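Local coordinates for protein taurocyamine kinase (Schistosoma mansoni, PDB 4WOD) that reversibly transfers phosphate between ATP and taurocyamine, yielding N-phosphotaurocyamine and ADP, and here holds arginine in the substrate pocket of its first repeat, at residues T38-G43 with E71-F76; A59-S64 with T266-N271; P425-A430 with F494-I499. The protein carries 4 engineered substitutions. All blocks are in the same frame, centred on the assembly; numbering follows the deposited sequence.

In the fold
The three contacts compare packing inside a domain with packing between domains in a duplicated phosphagen kinase. Contact 1 is partly buried and stays within the helical N-terminal region of the first repeat, where methyl groups and one ring meet. Contacts 2 and 3 are buried, and each joins an N-terminal loop carrying a Pro-Arg pair to a loop of the catalytic region, the former in repeat one and the latter in repeat two. Both add hydrogen bonds to aromatic packing, but contact 2 also holds the bound arginine. Contacts 1 and 2 are neighbours, with Phe-76 CE2 lying 3.7 Å from Pro-62 CG, whereas the centre of contact 3 is about 45 Å from that of contact 2.

Contact 1 (T38-G43 with E71-F76); sequences TKTSLG and ETFRDF
Thr-40 and Thr-72 bring the two backbones together, with their CA atoms 5.7 Å apart, where the turn-forming loop 38-43 passes the junction between helix 69-72 and helix 74-84. The interface itself is largely made of methyl groups and one ring. Thr-38 and Thr-72 slide past each other in opposite directions, and their CG2 methyls meet at 3.6 Å. Each of these methyls stands anti to its own backbone N, which leaves the hydroxyls beside the N atoms; Thr-72 OG1 is hydrogen-bonded to Asn-68 O, just before helix 69-72. Thr-40 crosses Thr-72 at about a right angle and lays its CG2 3.7 Å from Thr-72 OG1. Thr-40 CG2 also meets Phe-73 CE2 at 3.7 Å, approaching the ring obliquely. On the rim of that ring, Thr-38 O lies in the ring plane, 3.6 Å from Phe-73 CZ. Tyr-35 adds an edge-to-face partner, and Leu-46 of helix 46-55 also touches the ring. The Thr-40 hydroxyl has a different task: with chi1 at 71°, OG1 lies between the backbone N and the carbonyl carbon and accepts from Leu-42 N at 3.1 Å. Asp-66 and Gly-44 N are further hydrogen-bonding partners of this oxygen, so the polar and apolar branches of one threonine serve different neighbours. This is an ST turn combined with a type I turn from Thr-40 to Gly-43, packed against Phe-73 at the N-cap position of helix 74-84, within the small helical N-terminal domain of the phosphagen kinase fold.

Contact 2 (A59-S64 with T266-N271); sequences ALLPRS and TFCPSN. With ARG (arginine), chain B.
Arg-63 and Phe-267 form the broadest piece of relief in this interface: the arginine stem runs across the ring at about a right angle, and its CB rests over one face, 3.8 Å from the ring centroid, in a CH-pi contact. The CB is displaced toward the rim nearest CZ, and CG then continues past CE2. With the chain bent at chi2 (-68°), Arg-63 CD stays by the CE2 edge of the ring and also lies 3.7 Å from Cys-268 CB, and the guanidinium plane ends up 79° from that of the phenyl ring. NH1 donates to Pro-62 O from above the carbonyl plane, which helps to fix the rotation of the group. Arg-63 NH1 also reaches OXT of the bound arginine at 2.9 Å; Leu-61 N also donates to OXT, and Leu-60 N holds the other carboxylate oxygen. Beside this, Leu-61 pushes CD1 into a hollow floored by the backbone N and CB of Ser-270, both at 3.6 Å. Pro-269 brings CD to 3.3 Å from Pro-62 O, and its CG also lies near that oxygen. At the other end of the contact Ser-64 OG donates to Phe-267 O at 2.9 Å. The probable active-site Cys-268 has its carbonyl gripped from opposite faces by Thr-266 OG1 and Asn-271 N. The N-terminal loop 59-64 is backed by helices 22-26, 69-72 and 74-84, while 266-271 lies in the loop between strand 263-264 and strand 277-283, the latter in the catalytic sheet, so the bound arginine lies where the two domains meet.

Contact 3 (P425-A430 with F494-I499); sequences PRTGEA and FLFPTI
Glu-429 and Phe-496 mark the tight centre of this interdomain seam of the second phosphagen kinase repeat, where a loop of the N-terminal domain meets the loop leading into helix 502-517. Glu-429 CA sits over the middle of the Phe-496 ring, 3.6 Å from its centroid, as a CH-pi contact. Thr-427 OG1 lies at the ring edge, in its plane, and is hydrogen-bonded to Cys-630 O; His-587 meets the ring edge-to-face. Gly-428 lets the loops close up: its O accepts a nearly straight bond (169°) from Phe-496 N, and its CA lies 3.8 Å from Ile-499 CD1. Alongside, Thr-498 OG1 donates to Thr-427 O at 2.9 Å. Leu-495 covers the side chain of Glu-429, its CD2 lying 3.6 Å from Glu-429 CB, while the carboxylate is held by Thr-403 and His-405. Toward the partly exposed Ala-430 and Phe-494 the side-chain fit is looser: Ala-430 N still comes close to the ring, but Ala-430 CB stays 4.2 Å from Phe-496 CZ. Here a water joins the loops, accepting from Ala-430 N at 2.9 Å and donating to Phe-494 O at 2.8 Å.

Contact 1 (T38-G43 with E71-F76)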
loop_
_atom_site.group_PDB
_atom_site.type_symbol
_atom_site.label_atom_id
_atom_site.label_comp_id
_atom_site.label_asym_id
_atom_site.label_seq_id
_atom_site.Cartn_x
_atom_site.Cartn_y
_atom_site.Cartn_z
ATOM N N THR A 38 14.351 32.682 18.321
ATOM C CA THR A 38 14.559 33.278 17.004
ATOM C C THR A 38 13.256 33.766 16.347
ATOM O O THR A 38 12.219 33.083 16.394
ATOM C CB THR A 38 15.269 32.275 16.083
ATOM O OG1 THR A 38 16.447 31.806 16.744
ATOM C CG2 THR A 38 15.657 32.928 14.757
ATOM N N LYS A 39 13.318 34.959 15.749
ATOM C CA LYS A 39 12.200 35.530 14.996
ATOM C C LYS A 39 12.556 35.705 13.510
ATOM O O LYS A 39 13.679 36.075 13.173
ATOM C CB LYS A 39 11.780 36.897 15.563
ATOM C CG LYS A 39 11.765 37.018 17.081
ATOM C CD LYS A 39 10.709 36.143 17.672
ATOM C CE LYS A 39 10.370 36.568 19.105
ATOM N NZ LYS A 39 11.529 36.481 20.042
ATOM N N THR A 40 11.592 35.472 12.621
ATOM C CA THR A 40 11.812 35.768 11.205
ATOM C C THR A 40 11.895 37.274 10.990
ATOM O O THR A 40 11.693 38.059 11.919
ATOM C CB THR A 40 10.683 35.226 10.314
ATOM O OG1 THR A 40 9.505 36.012 10.527
ATOM C CG2 THR A 40 10.398 33.753 10.648
ATOM N N SER A 41 12.124 37.689 9.752
ATOM C CA SER A 41 12.167 39.118 9.480
ATOM C C SER A 41 10.773 39.751 9.572
ATOM O O SER A 41 10.645 40.968 9.671
ATOM C CB SER A 41 12.777 39.370 8.102
ATOM O OG SER A 41 12.103 38.589 7.132
ATOM N N LEU A 42 9.724 38.930 9.537
ATOM C CA LEU A 42 8.369 39.440 9.700
ATOM C C LEU A 42 7.887 39.195 11.125
ATOM O O LEU A 42 6.716 39.424 11.434
ATOM C CB LEU A 42 7.408 38.791 8.690
ATOM C CG LEU A 42 7.676 39.189 7.232
ATOM C CD1 LEU A 42 6.727 38.477 6.287
ATOM C CD2 LEU A 42 7.562 40.688 7.067
ATOM N N GLY A 43 8.798 38.717 11.978
ATOM C CA GLY A 43 8.547 38.598 13.404
ATOM C C GLY A 43 7.932 37.288 13.853
ATOM O O GLY A 43 7.538 37.152 15.012
ATOM N N GLU A 71 13.794 29.954 5.494
ATOM C CA GLU A 71 15.182 30.346 5.695
ATOM C C GLU A 71 15.564 30.450 7.179
ATOM O O GLU A 71 16.610 29.929 7.591
ATOM C CB GLU A 71 15.459 31.672 4.999
ATOM C CG GLU A 71 16.871 32.203 5.201
ATOM C CD GLU A 71 17.964 31.205 4.806
ATOM O OE1 GLU A 71 19.039 31.241 5.444
ATOM O OE2 GLU A 71 17.760 30.397 3.868
ATOM N N THR A 72 14.697 31.067 7.981
ATOM C CA THR A 72 15.020 31.388 9.383
ATOM C C THR A 72 15.148 30.127 10.223
ATOM O O THR A 72 16.062 30.003 11.046
ATOM C CB THR A 72 13.959 32.319 9.997
ATOM O OG1 THR A 72 13.800 33.464 9.153
ATOM C CG2 THR A 72 14.370 32.782 11.432
ATOM N N PHE A 73 14.253 29.170 10.005
ATOM C CA PHE A 73 14.361 27.883 10.707
ATOM C C PHE A 73 14.754 26.754 9.756
ATOM O O PHE A 73 14.199 25.650 9.779
ATOM C CB PHE A 73 13.048 27.580 11.431
ATOM C CG PHE A 73 12.475 28.775 12.153
ATOM C CD1 PHE A 73 13.101 29.278 13.292
ATOM C CD2 PHE A 73 11.316 29.390 11.704
ATOM C CE1 PHE A 73 12.575 30.371 13.974
ATOM C CE2 PHE A 73 10.782 30.497 12.377
ATOM C CZ PHE A 73 11.416 30.986 13.520
ATOM N N ARG A 74 15.768 27.027 8.938
ATOM C CA ARG A 74 16.158 26.106 7.868
ATOM C C ARG A 74 16.533 24.672 8.270
ATOM O O ARG A 74 16.220 23.736 7.545
ATOM C CB ARG A 74 17.326 26.691 7.093
ATOM C CG ARG A 74 17.661 25.851 5.890
ATOM C CD ARG A 74 18.015 26.678 4.705
ATOM N NE ARG A 74 18.754 25.875 3.746
ATOM C CZ ARG A 74 19.592 26.393 2.862
ATOM N NH1 ARG A 74 19.777 27.710 2.830
ATOM N NH2 ARG A 74 20.247 25.600 2.031
ATOM N N ASP A 75 17.215 24.495 9.399
ATOM C CA ASP A 75 17.641 23.150 9.804
ATOM C C ASP A 75 16.428 22.244 9.992
ATOM O O ASP A 75 16.493 21.036 9.749
ATOM C CB ASP A 75 18.452 23.171 11.110
ATOM C CG ASP A 75 19.748 23.945 11.003
ATOM O OD1 ASP A 75 20.194 24.277 9.880
ATOM O OD2 ASP A 75 20.334 24.208 12.071
ATOM N N PHE A 76 15.330 22.842 10.452
ATOM C CA PHE A 76 14.076 22.129 10.672
ATOM C C PHE A 76 13.329 21.917 9.355
ATOM O O PHE A 76 12.989 20.787 8.998
ATOM C CB PHE A 76 13.203 22.899 11.678
ATOM C CG PHE A 76 11.782 22.399 11.786
ATOM C CD1 PHE A 76 11.490 21.212 12.454
ATOM C CD2 PHE A 76 10.725 23.137 11.243
ATOM C CE1 PHE A 76 10.170 20.755 12.559
ATOM C CE2 PHE A 76 9.388 22.684 11.343
ATOM C CZ PHE A 76 9.114 21.494 12.002
#

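Contact 2 (A59-S64 with T266-N271)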
loop_
_atom_site.group_PDB
_atom_site.type_symbol
_atom_site.label_atom_id
_atom_site.label_comp_id
_atom_site.label_asym_id
_atom_site.label_seq_id
_atom_site.Cartn_x
_atom_site.Cartn_y
_atom_site.Cartn_z
ATOM N N ALA A 59 -2.259 15.777 11.274
ATOM C CA ALA A 59 -1.502 16.621 10.351
ATOM C C ALA A 59 -0.062 16.125 10.208
ATOM O O ALA A 59 0.636 15.915 11.193
ATOM C CB ALA A 59 -1.527 18.065 10.819
ATOM N N LEU A 60 0.377 15.961 8.968
ATOM C CA LEU A 60 1.710 15.460 8.659
ATOM C C LEU A 60 2.822 16.524 8.724
ATOM O O LEU A 60 3.966 16.234 9.086
ATOM C CB LEU A 60 1.689 14.848 7.261
ATOM C CG LEU A 60 2.919 14.043 6.869
ATOM C CD1 LEU A 60 3.061 12.880 7.827
ATOM C CD2 LEU A 60 2.774 13.550 5.429
ATOM N N LEU A 61 2.471 17.747 8.353
ATOM C CA LEU A 61 3.437 18.827 8.132
ATOM C C LEU A 61 3.234 20.030 9.055
ATOM O O LEU A 61 2.138 20.257 9.544
ATOM C CB LEU A 61 3.352 19.295 6.677
ATOM C CG LEU A 61 3.783 18.257 5.641
ATOM C CD1 LEU A 61 3.608 18.793 4.235
ATOM C CD2 LEU A 61 5.218 17.830 5.873
ATOM N N PRO A 62 4.306 20.804 9.304
ATOM C CA PRO A 62 4.090 22.098 9.960
ATOM C C PRO A 62 3.459 23.068 8.966
ATOM O O PRO A 62 3.177 22.681 7.821
ATOM C CB PRO A 62 5.504 22.560 10.332
ATOM C CG PRO A 62 6.409 21.862 9.276
ATOM C CD PRO A 62 5.731 20.513 9.064
ATOM N N ARG A 63 3.278 24.317 9.367
ATOM C CA ARG A 63 2.996 25.342 8.373
ATOM C C ARG A 63 4.075 26.399 8.519
ATOM O O ARG A 63 5.103 26.145 9.137
ATOM C CB ARG A 63 1.573 25.902 8.540
ATOM C CG ARG A 63 0.461 24.817 8.410
ATOM C CD ARG A 63 0.344 24.247 6.959
ATOM N NE ARG A 63 -0.780 23.316 6.761
ATOM C CZ ARG A 63 -0.752 22.015 7.028
ATOM N NH1 ARG A 63 0.341 21.446 7.533
ATOM N NH2 ARG A 63 -1.829 21.266 6.793
ATOM N N SER A 64 3.872 27.577 7.951
ATOM C CA SER A 64 4.893 28.607 8.069
ATOM C C SER A 64 4.272 29.909 8.530
ATOM O O SER A 64 3.256 30.343 7.995
ATOM C CB SER A 64 5.642 28.794 6.741
ATOM O OG SER A 64 4.748 28.865 5.650
ATOM N N THR A 266 5.094 28.602 -0.359
ATOM C CA THR A 266 3.685 28.458 -0.003
ATOM C C THR A 266 3.562 28.307 1.498
ATOM O O THR A 266 4.558 28.037 2.161
ATOM C CB THR A 266 3.037 27.237 -0.694
ATOM O OG1 THR A 266 3.886 26.087 -0.505
ATOM C CG2 THR A 266 2.859 27.541 -2.192
ATOM N N PHE A 267 2.345 28.480 2.012
ATOM C CA PHE A 267 2.066 28.350 3.459
ATOM C C PHE A 267 2.335 26.931 3.964
ATOM O O PHE A 267 2.914 26.731 5.037
ATOM C CB PHE A 267 0.619 28.763 3.739
ATOM C CG PHE A 267 0.201 28.671 5.189
ATOM C CD1 PHE A 267 0.754 29.492 6.153
ATOM C CD2 PHE A 267 -0.794 27.781 5.571
ATOM C CE1 PHE A 267 0.334 29.412 7.487
ATOM C CE2 PHE A 267 -1.217 27.705 6.888
ATOM C CZ PHE A 267 -0.646 28.519 7.843
ATOM N N CYS A 268 1.919 25.942 3.188
ATOM C CA CYS A 268 2.176 24.553 3.554
ATOM C C CYS A 268 3.309 24.016 2.700
ATOM O O CYS A 268 3.334 24.256 1.485
ATOM C CB CYS A 268 0.921 23.701 3.379
ATOM S SG CYS A 268 1.164 21.956 3.729
ATOM N N PRO A 269 4.266 23.308 3.329
ATOM C CA PRO A 269 5.424 22.756 2.615
ATOM C C PRO A 269 5.083 21.761 1.516
ATOM O O PRO A 269 5.928 21.565 0.644
ATOM C CB PRO A 269 6.229 22.060 3.720
ATOM C CG PRO A 269 5.877 22.821 4.972
ATOM C CD PRO A 269 4.405 23.174 4.796
ATOM N N SER A 270 3.903 21.148 1.550
ATOM C CA SER A 270 3.556 20.144 0.540
ATOM C C SER A 270 3.403 20.735 -0.864
ATOM O O SER A 270 3.562 20.024 -1.866
ATOM C CB SER A 270 2.269 19.408 0.934
ATOM O OG SER A 270 1.156 20.282 0.936
ATOM N N ASN A 271 3.097 22.027 -0.932
ATOM C CA ASN A 271 2.839 22.716 -2.203
ATOM C C ASN A 271 3.952 23.639 -2.687
ATOM O O ASN A 271 3.687 24.565 -3.447
ATOM C CB ASN A 271 1.557 23.536 -2.097
ATOM C CG ASN A 271 0.317 22.668 -2.124
ATOM O OD1 ASN A 271 0.190 21.777 -2.964
ATOM N ND2 ASN A 271 -0.595 22.912 -1.198
HETATM N N ARG B . 0.403 16.953 4.031
HETATM C CA ARG B . -0.198 18.003 4.806
HETATM C C ARG B . -0.440 17.738 6.280
HETATM O O ARG B . -1.007 16.680 6.647
HETATM C CB ARG B . -1.430 18.503 4.147
HETATM C CG ARG B . -1.133 19.491 3.071
HETATM C CD ARG B . -1.651 20.798 3.550
HETATM N NE ARG B . -1.419 21.811 2.565
HETATM C CZ ARG B . -2.340 22.642 2.167
HETATM N NH1 ARG B . -2.066 23.543 1.272
HETATM N NH2 ARG B . -3.546 22.543 2.654
HETATM O OXT ARG B . 0.021 18.672 6.954
#

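Contact 3 (P425-A430 with F494-I499)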
loop_
_atom_site.group_PDB
_atom_site.type_symbol
_atom_site.label_atom_id
_atom_site.label_comp_id
_atom_site.label_asym_id
_atom_site.label_seq_id
_atom_site.Cartn_x
_atom_site.Cartn_y
_atom_site.Cartn_z
ATOM N N PRO A 425 4.130 -18.757 -8.895
ATOM C CA PRO A 425 2.811 -18.136 -9.019
ATOM C C PRO A 425 1.896 -18.535 -7.863
ATOM O O PRO A 425 2.270 -19.392 -7.043
ATOM C CB PRO A 425 2.281 -18.700 -10.343
ATOM C CG PRO A 425 2.914 -20.054 -10.419
ATOM C CD PRO A 425 4.294 -19.896 -9.816
ATOM N N ARG A 426 0.717 -17.919 -7.818
ATOM C CA ARG A 426 -0.321 -18.247 -6.842
ATOM C C ARG A 426 -1.639 -18.545 -7.568
ATOM O O ARG A 426 -2.237 -17.649 -8.145
ATOM C CB ARG A 426 -0.522 -17.098 -5.851
ATOM C CG ARG A 426 0.742 -16.643 -5.121
ATOM C CD ARG A 426 1.313 -17.716 -4.233
ATOM N NE ARG A 426 2.241 -17.157 -3.244
ATOM C CZ ARG A 426 3.540 -16.963 -3.442
ATOM N NH1 ARG A 426 4.096 -17.288 -4.600
ATOM N NH2 ARG A 426 4.287 -16.438 -2.468
ATOM N N THR A 427 -2.103 -19.790 -7.505
ATOM C CA THR A 427 -3.260 -20.225 -8.284
ATOM C C THR A 427 -4.601 -19.725 -7.691
ATOM O O THR A 427 -4.645 -19.255 -6.547
ATOM C CB THR A 427 -3.271 -21.754 -8.398
ATOM O OG1 THR A 427 -3.373 -22.323 -7.084
ATOM C CG2 THR A 427 -1.962 -22.246 -9.056
ATOM N N GLY A 428 -5.678 -19.808 -8.478
ATOM C CA GLY A 428 -6.975 -19.273 -8.072
ATOM C C GLY A 428 -7.957 -20.314 -7.538
ATOM O O GLY A 428 -8.894 -19.979 -6.825
ATOM N N GLU A 429 -7.741 -21.568 -7.895
ATOM C CA GLU A 429 -8.563 -22.690 -7.413
ATOM C C GLU A 429 -7.920 -23.994 -7.877
ATOM O O GLU A 429 -7.060 -23.979 -8.755
ATOM C CB GLU A 429 -10.006 -22.588 -7.925
ATOM C CG GLU A 429 -10.164 -22.794 -9.424
ATOM C CD GLU A 429 -11.622 -22.971 -9.805
ATOM O OE1 GLU A 429 -12.324 -23.723 -9.093
ATOM O OE2 GLU A 429 -12.082 -22.337 -10.782
ATOM N N ALA A 430 -8.357 -25.116 -7.318
ATOM C CA ALA A 430 -7.773 -26.406 -7.615
ATOM C C ALA A 430 -7.786 -26.708 -9.101
ATOM O O ALA A 430 -6.857 -27.336 -9.608
ATOM C CB ALA A 430 -8.506 -27.521 -6.853
ATOM N N PHE A 494 -14.177 -24.577 -2.979
ATOM C CA PHE A 494 -13.913 -23.148 -2.804
ATOM C C PHE A 494 -12.781 -22.607 -3.663
ATOM O O PHE A 494 -11.709 -23.219 -3.780
ATOM C CB PHE A 494 -13.592 -22.851 -1.330
ATOM C CG PHE A 494 -14.771 -23.025 -0.417
ATOM C CD1 PHE A 494 -15.643 -21.965 -0.173
ATOM C CD2 PHE A 494 -15.050 -24.260 0.142
ATOM C CE1 PHE A 494 -16.746 -22.136 0.650
ATOM C CE2 PHE A 494 -16.142 -24.430 0.959
ATOM C CZ PHE A 494 -16.992 -23.371 1.212
ATOM N N LEU A 495 -13.007 -21.425 -4.223
ATOM C CA LEU A 495 -11.934 -20.636 -4.784
ATOM C C LEU A 495 -10.890 -20.383 -3.688
ATOM O O LEU A 495 -11.224 -20.352 -2.502
ATOM C CB LEU A 495 -12.457 -19.308 -5.324
ATOM C CG LEU A 495 -13.393 -19.427 -6.517
ATOM C CD1 LEU A 495 -13.806 -18.026 -6.993
ATOM C CD2 LEU A 495 -12.688 -20.207 -7.617
ATOM N N PHE A 496 -9.641 -20.223 -4.085
ATOM C CA PHE A 496 -8.543 -19.997 -3.118
ATOM C C PHE A 496 -8.535 -18.569 -2.558
ATOM O O PHE A 496 -9.213 -17.696 -3.106
ATOM C CB PHE A 496 -7.206 -20.337 -3.785
ATOM C CG PHE A 496 -7.028 -21.793 -4.054
ATOM C CD1 PHE A 496 -7.918 -22.732 -3.525
ATOM C CD2 PHE A 496 -5.971 -22.239 -4.843
ATOM C CE1 PHE A 496 -7.737 -24.094 -3.768
ATOM C CE2 PHE A 496 -5.794 -23.576 -5.091
ATOM C CZ PHE A 496 -6.682 -24.510 -4.553
ATOM N N PRO A 497 -7.778 -18.313 -1.448
ATOM C CA PRO A 497 -7.875 -16.988 -0.818
ATOM C C PRO A 497 -7.378 -15.853 -1.704
ATOM O O PRO A 497 -7.508 -14.711 -1.324
ATOM C CB PRO A 497 -6.992 -17.111 0.442
ATOM C CG PRO A 497 -6.987 -18.603 0.756
ATOM C CD PRO A 497 -7.016 -19.275 -0.621
ATOM N N THR A 498 -6.811 -16.179 -2.859
ATOM C CA THR A 498 -6.327 -15.167 -3.788
ATOM C C THR A 498 -7.498 -14.404 -4.420
ATOM O O THR A 498 -7.554 -13.178 -4.348
ATOM C CB THR A 498 -5.457 -15.804 -4.898
ATOM O OG1 THR A 498 -6.107 -16.980 -5.384
ATOM C CG2 THR A 498 -4.047 -16.169 -4.380
ATOM N N ILE A 499 -8.451 -15.137 -5.003
ATOM C CA ILE A 499 -9.462 -14.530 -5.845
ATOM C C ILE A 499 -10.876 -14.705 -5.319
ATOM O O ILE A 499 -11.803 -14.065 -5.824
ATOM C CB ILE A 499 -9.375 -15.095 -7.311
ATOM C CG1 ILE A 499 -9.838 -16.562 -7.388
ATOM C CG2 ILE A 499 -7.971 -14.960 -7.818
ATOM C CD1 ILE A 499 -9.967 -17.086 -8.834
HETATM O O HOH W 1 -10.594 -25.141 -5.509
#